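Local coordinates for vacuolar-sorting protein BRO1 (Saccharomyces cerevisiae, PDB 1ZB1), which helps sort cargo proteins into intralumenal vesicles of multivesicular bodies and, as an adapter, recruits the deubiquitinase DOA4 to endosomes, at residues Glu46-Glu51 / Asn362-Leu367; Leu79-Phe84 / Pro355-Val360. All coordinates share one frame; numbering follows the deposited sequence.

How the contacts relate
The chain is the Bro1 domain of a longer protein, and both contacts share helix 349-371, near the C-terminal end of the modelled chain. After helix 23-34, the chain enters helix 46-58, whose opening turns take part in contact 1. Helix 65-86 follows and supplies residues 79-84 to contact 2. The chain then passes through the two-stranded sheet and all the intervening helices, 118-139 to 303-322, before helix 349-371 returns. Its residues 355-360 close contact 2 first, and residues 362-367 then close contact 1. Contact 2 is therefore nested inside the loop of contact 1. The contact centres are about 13 Å apart. Helix 349-371 packs on both 46-58 and 65-86, successive helices of the chain.

Contact 1. Residues Glu46-Glu51 / Asn362-Leu367; sequences EKATSE and NKYDSL
The charged part is a network of K47, E51 and K363. K47 NZ donates a hydrogen bond, part of a salt bridge, to the syn lone pair of E51 OE2 at 2.7 Å, within one helix. The other oxygen, E51 OE1, makes a salt bridge to K363 NZ at 3.0 Å, though its place is less sure. One carboxylate thus lies between two ammonium groups, K47 NZ and K363 NZ, 6.4 Å apart. Its negative charge probably offsets their repulsion. K363 reaches E51 with an extended chain, CG anti to the backbone N (chi1 -178°), and crosses it obliquely.

Van der Waals packing lies beside this network. A48 CB points toward the other helix and makes apolar contact with Y364 CD2 at 4.2 Å. The Y364 ring turns its edge to the backbone, with CE2 3.6 Å from A48 O in the ring plane. K363 CG lies over one ring face, near the rim. F78 meets the same ring edge-to-face.

L367 crosses T49 at about a right angle, and its CD1 is 3.7 Å from T49 OG1. That hydroxyl is hydrogen-bonded to D45 O. L27 of helix 23-34 touches both residues.

The axes of 46-51 and 362-367 come within 9.0 Å, their N-to-C directions at 119°. This oblique packing joins helix 46-58 to helix 349-371 in the largely helical Bro1 domain, with A48 at the closest backbone approach.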
ATOM      1  N   GLU A  46     -37.967   0.435   7.849  1.00 28.71           N
ATOM      2  CA  GLU A  46     -37.690  -0.997   7.854  1.00 31.77           C
ATOM      3  C   GLU A  46     -36.907  -1.485   6.639  1.00 31.87           C
ATOM      4  O   GLU A  46     -35.941  -2.232   6.778  1.00 31.33           O
ATOM      5  CB  GLU A  46     -39.002  -1.780   7.969  1.00 36.98           C
ATOM      6  CG  GLU A  46     -38.877  -3.283   7.728  1.00 43.84           C
ATOM      7  CD  GLU A  46     -38.019  -3.993   8.765  1.00 48.76           C
ATOM      8  OE1 GLU A  46     -36.801  -3.698   8.846  1.00 51.42           O
ATOM      9  OE2 GLU A  46     -38.565  -4.853   9.496  1.00 49.01           O
ATOM     10  N   LYS A  47     -37.324  -1.062   5.452  1.00 30.60           N
ATOM     11  CA  LYS A  47     -36.658  -1.485   4.226  1.00 29.24           C
ATOM     12  C   LYS A  47     -35.196  -1.029   4.152  1.00 27.60           C
ATOM     13  O   LYS A  47     -34.296  -1.840   3.928  1.00 25.72           O
ATOM     14  CB  LYS A  47     -37.423  -0.964   3.011  1.00 30.05           C
ATOM     15  CG  LYS A  47     -36.917  -1.509   1.687  1.00 32.01           C
ATOM     16  CD  LYS A  47     -37.805  -1.049   0.542  1.00 36.35           C
ATOM     17  CE  LYS A  47     -37.324  -1.596  -0.797  1.00 37.86           C
ATOM     18  NZ  LYS A  47     -36.004  -1.029  -1.201  1.00 40.03           N
ATOM     19  N   ALA A  48     -34.963   0.265   4.335  1.00 24.85           N
ATOM     20  CA  ALA A  48     -33.609   0.797   4.284  1.00 24.12           C
ATOM     21  C   ALA A  48     -32.727   0.163   5.359  1.00 23.86           C
ATOM     22  O   ALA A  48     -31.598  -0.238   5.076  1.00 23.24           O
ATOM     23  CB  ALA A  48     -33.633   2.312   4.448  1.00 22.22           C
ATOM     24  N   THR A  49     -33.243   0.062   6.582  1.00 22.52           N
ATOM     25  CA  THR A  49     -32.467  -0.515   7.679  1.00 22.34           C
ATOM     26  C   THR A  49     -32.132  -1.981   7.429  1.00 23.98           C
ATOM     27  O   THR A  49     -31.078  -2.461   7.844  1.00 19.68           O
ATOM     28  CB  THR A  49     -33.205  -0.376   9.023  1.00 23.14           C
ATOM     29  OG1 THR A  49     -33.578   0.997   9.217  1.00 22.89           O
ATOM     30  CG2 THR A  49     -32.299  -0.816  10.182  1.00 23.68           C
ATOM     31  N   SER A  50     -33.026  -2.691   6.743  1.00 23.20           N
ATOM     32  CA  SER A  50     -32.790  -4.094   6.422  1.00 23.75           C
ATOM     33  C   SER A  50     -31.671  -4.188   5.376  1.00 22.92           C
ATOM     34  O   SER A  50     -30.791  -5.050   5.459  1.00 22.41           O
ATOM     35  CB  SER A  50     -34.073  -4.733   5.876  1.00 25.81           C
ATOM     36  OG  SER A  50     -33.856  -6.090   5.530  1.00 29.66           O
ATOM     37  N   GLU A  51     -31.701  -3.290   4.397  1.00 22.27           N
ATOM     38  CA  GLU A  51     -30.687  -3.271   3.345  1.00 22.04           C
ATOM     39  C   GLU A  51     -29.317  -2.880   3.912  1.00 19.92           C
ATOM     40  O   GLU A  51     -28.291  -3.431   3.513  1.00 19.19           O
ATOM     41  CB  GLU A  51     -31.107  -2.308   2.228  1.00 24.82           C
ATOM     42  CG  GLU A  51     -31.967  -2.976   1.148  1.00 32.06           C
ATOM     43  CD  GLU A  51     -32.825  -1.997   0.363  1.00 35.93           C
ATOM     44  OE1 GLU A  51     -32.362  -0.868   0.091  1.00 38.82           O
ATOM     45  OE2 GLU A  51     -33.966  -2.364   0.005  1.00 38.61           O
ATOM     46  N   ASN A 362     -29.117   9.512  -1.080  1.00 32.36           N
ATOM     47  CA  ASN A 362     -30.512   9.439  -1.488  1.00 33.63           C
ATOM     48  C   ASN A 362     -31.236   8.249  -0.878  1.00 32.23           C
ATOM     49  O   ASN A 362     -32.355   8.377  -0.382  1.00 32.68           O
ATOM     50  CB  ASN A 362     -30.623   9.373  -3.014  1.00 35.99           C
ATOM     51  CG  ASN A 362     -30.146  10.644  -3.685  1.00 40.32           C
ATOM     52  OD1 ASN A 362     -30.447  11.752  -3.228  1.00 44.32           O
ATOM     53  ND2 ASN A 362     -29.411  10.496  -4.780  1.00 40.48           N
ATOM     54  N   LYS A 363     -30.585   7.093  -0.913  1.00 31.78           N
ATOM     55  CA  LYS A 363     -31.165   5.872  -0.380  1.00 31.46           C
ATOM     56  C   LYS A 363     -31.448   5.922   1.122  1.00 30.84           C
ATOM     57  O   LYS A 363     -32.474   5.420   1.581  1.00 28.97           O
ATOM     58  CB  LYS A 363     -30.238   4.691  -0.695  1.00 32.71           C
ATOM     59  CG  LYS A 363     -30.747   3.344  -0.233  1.00 37.02           C
ATOM     60  CD  LYS A 363     -29.849   2.218  -0.734  1.00 40.57           C
ATOM     61  CE  LYS A 363     -30.332   0.869  -0.220  1.00 42.75           C
ATOM     62  NZ  LYS A 363     -29.608  -0.300  -0.812  1.00 45.71           N
ATOM     63  N   TYR A 364     -30.558   6.545   1.887  1.00 28.33           N
ATOM     64  CA  TYR A 364     -30.726   6.584   3.338  1.00 29.31           C
ATOM     65  C   TYR A 364     -31.232   7.868   3.991  1.00 29.76           C
ATOM     66  O   TYR A 364     -31.228   7.984   5.216  1.00 29.83           O
ATOM     67  CB  TYR A 364     -29.413   6.156   4.002  1.00 27.41           C
ATOM     68  CG  TYR A 364     -29.040   4.739   3.657  1.00 26.66           C
ATOM     69  CD1 TYR A 364     -28.091   4.459   2.672  1.00 27.66           C
ATOM     70  CD2 TYR A 364     -29.683   3.671   4.272  1.00 26.84           C
ATOM     71  CE1 TYR A 364     -27.802   3.143   2.310  1.00 25.94           C
ATOM     72  CE2 TYR A 364     -29.403   2.360   3.918  1.00 27.87           C
ATOM     73  CZ  TYR A 364     -28.467   2.100   2.940  1.00 26.76           C
ATOM     74  OH  TYR A 364     -28.204   0.794   2.599  1.00 27.89           O
ATOM     75  N   ASP A 365     -31.694   8.820   3.188  1.00 30.04           N
ATOM     76  CA  ASP A 365     -32.189  10.082   3.730  1.00 31.03           C
ATOM     77  C   ASP A 365     -33.286   9.925   4.798  1.00 30.68           C
ATOM     78  O   ASP A 365     -33.251  10.592   5.830  1.00 31.05           O
ATOM     79  CB  ASP A 365     -32.687  10.975   2.590  1.00 32.37           C
ATOM     80  CG  ASP A 365     -33.048  12.366   3.061  1.00 33.83           C
ATOM     81  OD1 ASP A 365     -34.239  12.615   3.339  1.00 35.49           O
ATOM     82  OD2 ASP A 365     -32.133  13.204   3.173  1.00 33.65           O
ATOM     83  N   SER A 366     -34.256   9.048   4.552  1.00 31.35           N
ATOM     84  CA  SER A 366     -35.339   8.829   5.513  1.00 31.37           C
ATOM     85  C   SER A 366     -34.813   8.222   6.813  1.00 30.59           C
ATOM     86  O   SER A 366     -35.260   8.577   7.907  1.00 30.22           O
ATOM     87  CB  SER A 366     -36.409   7.909   4.912  1.00 34.16           C
ATOM     88  OG  SER A 366     -36.983   8.478   3.743  1.00 38.91           O
ATOM     89  N   LEU A 367     -33.869   7.297   6.690  1.00 27.69           N
ATOM     90  CA  LEU A 367     -33.284   6.662   7.861  1.00 25.93           C
ATOM     91  C   LEU A 367     -32.594   7.733   8.703  1.00 25.01           C
ATOM     92  O   LEU A 367     -32.818   7.813   9.913  1.00 26.01           O
ATOM     93  CB  LEU A 367     -32.292   5.568   7.435  1.00 22.15           C
ATOM     94  CG  LEU A 367     -31.602   4.767   8.547  1.00 21.34           C
ATOM     95  CD1 LEU A 367     -31.100   3.446   7.998  1.00 18.66           C
ATOM     96  CD2 LEU A 367     -30.459   5.577   9.139  1.00 18.92           C
TER

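Contact 2. Residues Leu79-Phe84 / Pro355-Val360; sequences LEHLYF and PYMQDV
A methionine-histidine contact joins helix 65-86 to helix 349-371 in the Bro1 domain. The M357 methyl lies over one face of the H81 ring, a CH-pi contact of 3.6 Å from M357 CE to the H81 ring centroid. It sits off centre, toward the rim, and M357 CE is nearest H81 CE1 at 3.3 Å. M357 SD approaches the same ring obliquely, 4.3 Å from the H81 centroid. The M357 chain bends at chi2 (-65°) and again at chi3 (-83°), which brings the methyl back onto the ring.

The CB of H81 is directed toward the other helix, and CG is anti to the carbonyl carbon. H81 CE1 is also 3.0 Å from M357 O. H81 ND1 has a weak hydrogen bond to S77 O, one turn earlier in its own helix. V360 CG1 lies 4.1 Å from H81 ND1.

The two helices pack obliquely. The axes of 79-84 and 355-360 come within 10.5 Å, their N-to-C directions at 69°. M357 contributes the largest buried surface to the contact and spans the gap with its bent chain.

The same methyl touches two more residues of helix 65-86. F84 CE2 meets M357 CE tip to tip at 3.7 Å. E80 offers its aliphatic part, with E80 CG 3.7 Å from M357 CE. The E80 chain bends at chi2, and its OE1 forms a salt bridge with K122 NZ of helix 118-139.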
ATOM      1  N   LEU A  79     -21.645   5.756   6.408  1.00 17.45           N
ATOM      2  CA  LEU A  79     -21.036   6.230   7.653  1.00 18.98           C
ATOM      3  C   LEU A  79     -20.632   7.696   7.598  1.00 19.91           C
ATOM      4  O   LEU A  79     -20.809   8.430   8.573  1.00 20.18           O
ATOM      5  CB  LEU A  79     -19.785   5.405   7.965  1.00 19.51           C
ATOM      6  CG  LEU A  79     -19.772   4.203   8.911  1.00 22.51           C
ATOM      7  CD1 LEU A  79     -21.164   3.695   9.250  1.00 18.42           C
ATOM      8  CD2 LEU A  79     -18.913   3.138   8.275  1.00 17.57           C
ATOM      9  N   GLU A  80     -20.062   8.111   6.470  1.00 20.28           N
ATOM     10  CA  GLU A  80     -19.615   9.490   6.319  1.00 22.59           C
ATOM     11  C   GLU A  80     -20.798  10.459   6.380  1.00 22.62           C
ATOM     12  O   GLU A  80     -20.730  11.493   7.054  1.00 22.19           O
ATOM     13  CB  GLU A  80     -18.836   9.659   5.006  1.00 22.13           C
ATOM     14  CG  GLU A  80     -18.137  11.003   4.875  1.00 26.29           C
ATOM     15  CD  GLU A  80     -17.070  11.220   5.939  1.00 30.32           C
ATOM     16  OE1 GLU A  80     -17.371  11.054   7.144  1.00 33.10           O
ATOM     17  OE2 GLU A  80     -15.933  11.573   5.573  1.00 32.43           O
ATOM     18  N   HIS A  81     -21.880  10.131   5.680  1.00 23.00           N
ATOM     19  CA  HIS A  81     -23.067  10.979   5.701  1.00 23.62           C
ATOM     20  C   HIS A  81     -23.695  10.981   7.096  1.00 23.26           C
ATOM     21  O   HIS A  81     -24.226  11.999   7.538  1.00 23.05           O
ATOM     22  CB  HIS A  81     -24.106  10.502   4.679  1.00 23.97           C
ATOM     23  CG  HIS A  81     -23.809  10.916   3.271  1.00 26.50           C
ATOM     24  ND1 HIS A  81     -23.417  10.021   2.297  1.00 26.41           N
ATOM     25  CD2 HIS A  81     -23.858  12.128   2.669  1.00 25.70           C
ATOM     26  CE1 HIS A  81     -23.240  10.664   1.156  1.00 25.86           C
ATOM     27  NE2 HIS A  81     -23.500  11.943   1.355  1.00 26.58           N
ATOM     28  N   LEU A  82     -23.643   9.837   7.778  1.00 22.74           N
ATOM     29  CA  LEU A  82     -24.197   9.728   9.125  1.00 23.32           C
ATOM     30  C   LEU A  82     -23.396  10.647  10.046  1.00 24.37           C
ATOM     31  O   LEU A  82     -23.957  11.345  10.896  1.00 23.89           O
ATOM     32  CB  LEU A  82     -24.099   8.283   9.634  1.00 23.85           C
ATOM     33  CG  LEU A  82     -24.643   8.000  11.040  1.00 23.55           C
ATOM     34  CD1 LEU A  82     -26.120   8.368  11.120  1.00 22.38           C
ATOM     35  CD2 LEU A  82     -24.452   6.528  11.371  1.00 25.18           C
ATOM     36  N   TYR A  83     -22.079  10.637   9.861  1.00 24.91           N
ATOM     37  CA  TYR A  83     -21.182  11.462  10.659  1.00 27.45           C
ATOM     38  C   TYR A  83     -21.384  12.950  10.364  1.00 27.85           C
ATOM     39  O   TYR A  83     -21.294  13.775  11.267  1.00 27.54           O
ATOM     40  CB  TYR A  83     -19.729  11.057  10.400  1.00 30.13           C
ATOM     41  CG  TYR A  83     -18.704  11.889  11.146  1.00 33.87           C
ATOM     42  CD1 TYR A  83     -18.005  12.909  10.502  1.00 35.52           C
ATOM     43  CD2 TYR A  83     -18.423  11.647  12.491  1.00 34.63           C
ATOM     44  CE1 TYR A  83     -17.048  13.665  11.177  1.00 37.62           C
ATOM     45  CE2 TYR A  83     -17.469  12.400  13.177  1.00 37.02           C
ATOM     46  CZ  TYR A  83     -16.785  13.404  12.510  1.00 36.70           C
ATOM     47  OH  TYR A  83     -15.825  14.138  13.170  1.00 39.56           O
ATOM     48  N   PHE A  84     -21.651  13.293   9.106  1.00 28.70           N
ATOM     49  CA  PHE A  84     -21.890  14.691   8.741  1.00 30.21           C
ATOM     50  C   PHE A  84     -23.116  15.199   9.496  1.00 31.56           C
ATOM     51  O   PHE A  84     -23.178  16.360   9.901  1.00 31.93           O
ATOM     52  CB  PHE A  84     -22.187  14.850   7.240  1.00 29.97           C
ATOM     53  CG  PHE A  84     -21.003  14.631   6.333  1.00 31.91           C
ATOM     54  CD1 PHE A  84     -19.700  14.829   6.780  1.00 32.10           C
ATOM     55  CD2 PHE A  84     -21.205  14.288   4.995  1.00 31.66           C
ATOM     56  CE1 PHE A  84     -18.617  14.690   5.910  1.00 31.97           C
ATOM     57  CE2 PHE A  84     -20.128  14.148   4.117  1.00 32.84           C
ATOM     58  CZ  PHE A  84     -18.830  14.350   4.579  1.00 31.62           C
ATOM     59  N   PRO A 355     -17.323   9.294  -5.872  1.00 25.64           N
ATOM     60  CA  PRO A 355     -18.293   8.656  -6.773  1.00 24.99           C
ATOM     61  C   PRO A 355     -19.402   7.834  -6.093  1.00 26.53           C
ATOM     62  O   PRO A 355     -20.446   7.579  -6.698  1.00 26.19           O
ATOM     63  CB  PRO A 355     -17.411   7.789  -7.670  1.00 26.95           C
ATOM     64  CG  PRO A 355     -16.109   8.541  -7.699  1.00 26.02           C
ATOM     65  CD  PRO A 355     -15.943   8.949  -6.259  1.00 26.01           C
ATOM     66  N   TYR A 356     -19.182   7.430  -4.844  1.00 24.98           N
ATOM     67  CA  TYR A 356     -20.166   6.623  -4.113  1.00 23.77           C
ATOM     68  C   TYR A 356     -21.120   7.398  -3.204  1.00 24.38           C
ATOM     69  O   TYR A 356     -22.159   6.871  -2.801  1.00 24.56           O
ATOM     70  CB  TYR A 356     -19.452   5.568  -3.258  1.00 20.42           C
ATOM     71  CG  TYR A 356     -18.589   4.621  -4.053  1.00 20.71           C
ATOM     72  CD1 TYR A 356     -17.278   4.958  -4.396  1.00 18.78           C
ATOM     73  CD2 TYR A 356     -19.095   3.399  -4.494  1.00 19.85           C
ATOM     74  CE1 TYR A 356     -16.488   4.088  -5.169  1.00 19.85           C
ATOM     75  CE2 TYR A 356     -18.321   2.530  -5.261  1.00 20.34           C
ATOM     76  CZ  TYR A 356     -17.022   2.881  -5.595  1.00 19.19           C
ATOM     77  OH  TYR A 356     -16.269   2.030  -6.373  1.00 21.78           O
ATOM     78  N   MET A 357     -20.775   8.643  -2.891  1.00 24.15           N
ATOM     79  CA  MET A 357     -21.580   9.464  -1.988  1.00 25.63           C
ATOM     80  C   MET A 357     -23.030   9.793  -2.391  1.00 27.74           C
ATOM     81  O   MET A 357     -23.941   9.685  -1.569  1.00 25.30           O
ATOM     82  CB  MET A 357     -20.824  10.761  -1.681  1.00 25.04           C
ATOM     83  CG  MET A 357     -19.504  10.548  -0.943  1.00 25.80           C
ATOM     84  SD  MET A 357     -19.694   9.862   0.733  1.00 24.66           S
ATOM     85  CE  MET A 357     -20.036  11.333   1.663  1.00 26.85           C
ATOM     86  N   GLN A 358     -23.248  10.187  -3.644  1.00 28.56           N
ATOM     87  CA  GLN A 358     -24.593  10.540  -4.113  1.00 30.36           C
ATOM     88  C   GLN A 358     -25.693   9.492  -3.911  1.00 29.83           C
ATOM     89  O   GLN A 358     -26.701   9.761  -3.252  1.00 28.96           O
ATOM     90  CB  GLN A 358     -24.543  10.922  -5.596  1.00 33.68           C
ATOM     91  CG  GLN A 358     -24.725  12.404  -5.870  1.00 40.40           C
ATOM     92  CD  GLN A 358     -26.105  12.914  -5.482  1.00 42.93           C
ATOM     93  OE1 GLN A 358     -26.464  12.946  -4.303  1.00 45.43           O
ATOM     94  NE2 GLN A 358     -26.890  13.315  -6.481  1.00 45.87           N
ATOM     95  N   ASP A 359     -25.512   8.307  -4.484  1.00 29.50           N
ATOM     96  CA  ASP A 359     -26.520   7.252  -4.371  1.00 32.35           C
ATOM     97  C   ASP A 359     -26.859   6.870  -2.928  1.00 31.83           C
ATOM     98  O   ASP A 359     -28.019   6.589  -2.605  1.00 31.00           O
ATOM     99  CB  ASP A 359     -26.080   6.001  -5.146  1.00 36.08           C
ATOM    100  CG  ASP A 359     -26.074   6.220  -6.653  1.00 41.66           C
ATOM    101  OD1 ASP A 359     -27.033   6.836  -7.173  1.00 43.26           O
ATOM    102  OD2 ASP A 359     -25.117   5.766  -7.321  1.00 44.74           O
ATOM    103  N   VAL A 360     -25.847   6.859  -2.063  1.00 29.88           N
ATOM    104  CA  VAL A 360     -26.050   6.510  -0.663  1.00 29.58           C
ATOM    105  C   VAL A 360     -26.857   7.572   0.085  1.00 28.84           C
ATOM    106  O   VAL A 360     -27.726   7.244   0.886  1.00 28.22           O
ATOM    107  CB  VAL A 360     -24.691   6.280   0.051  1.00 28.16           C
ATOM    108  CG1 VAL A 360     -24.887   6.220   1.558  1.00 29.56           C
ATOM    109  CG2 VAL A 360     -24.072   4.974  -0.440  1.00 29.62           C
TER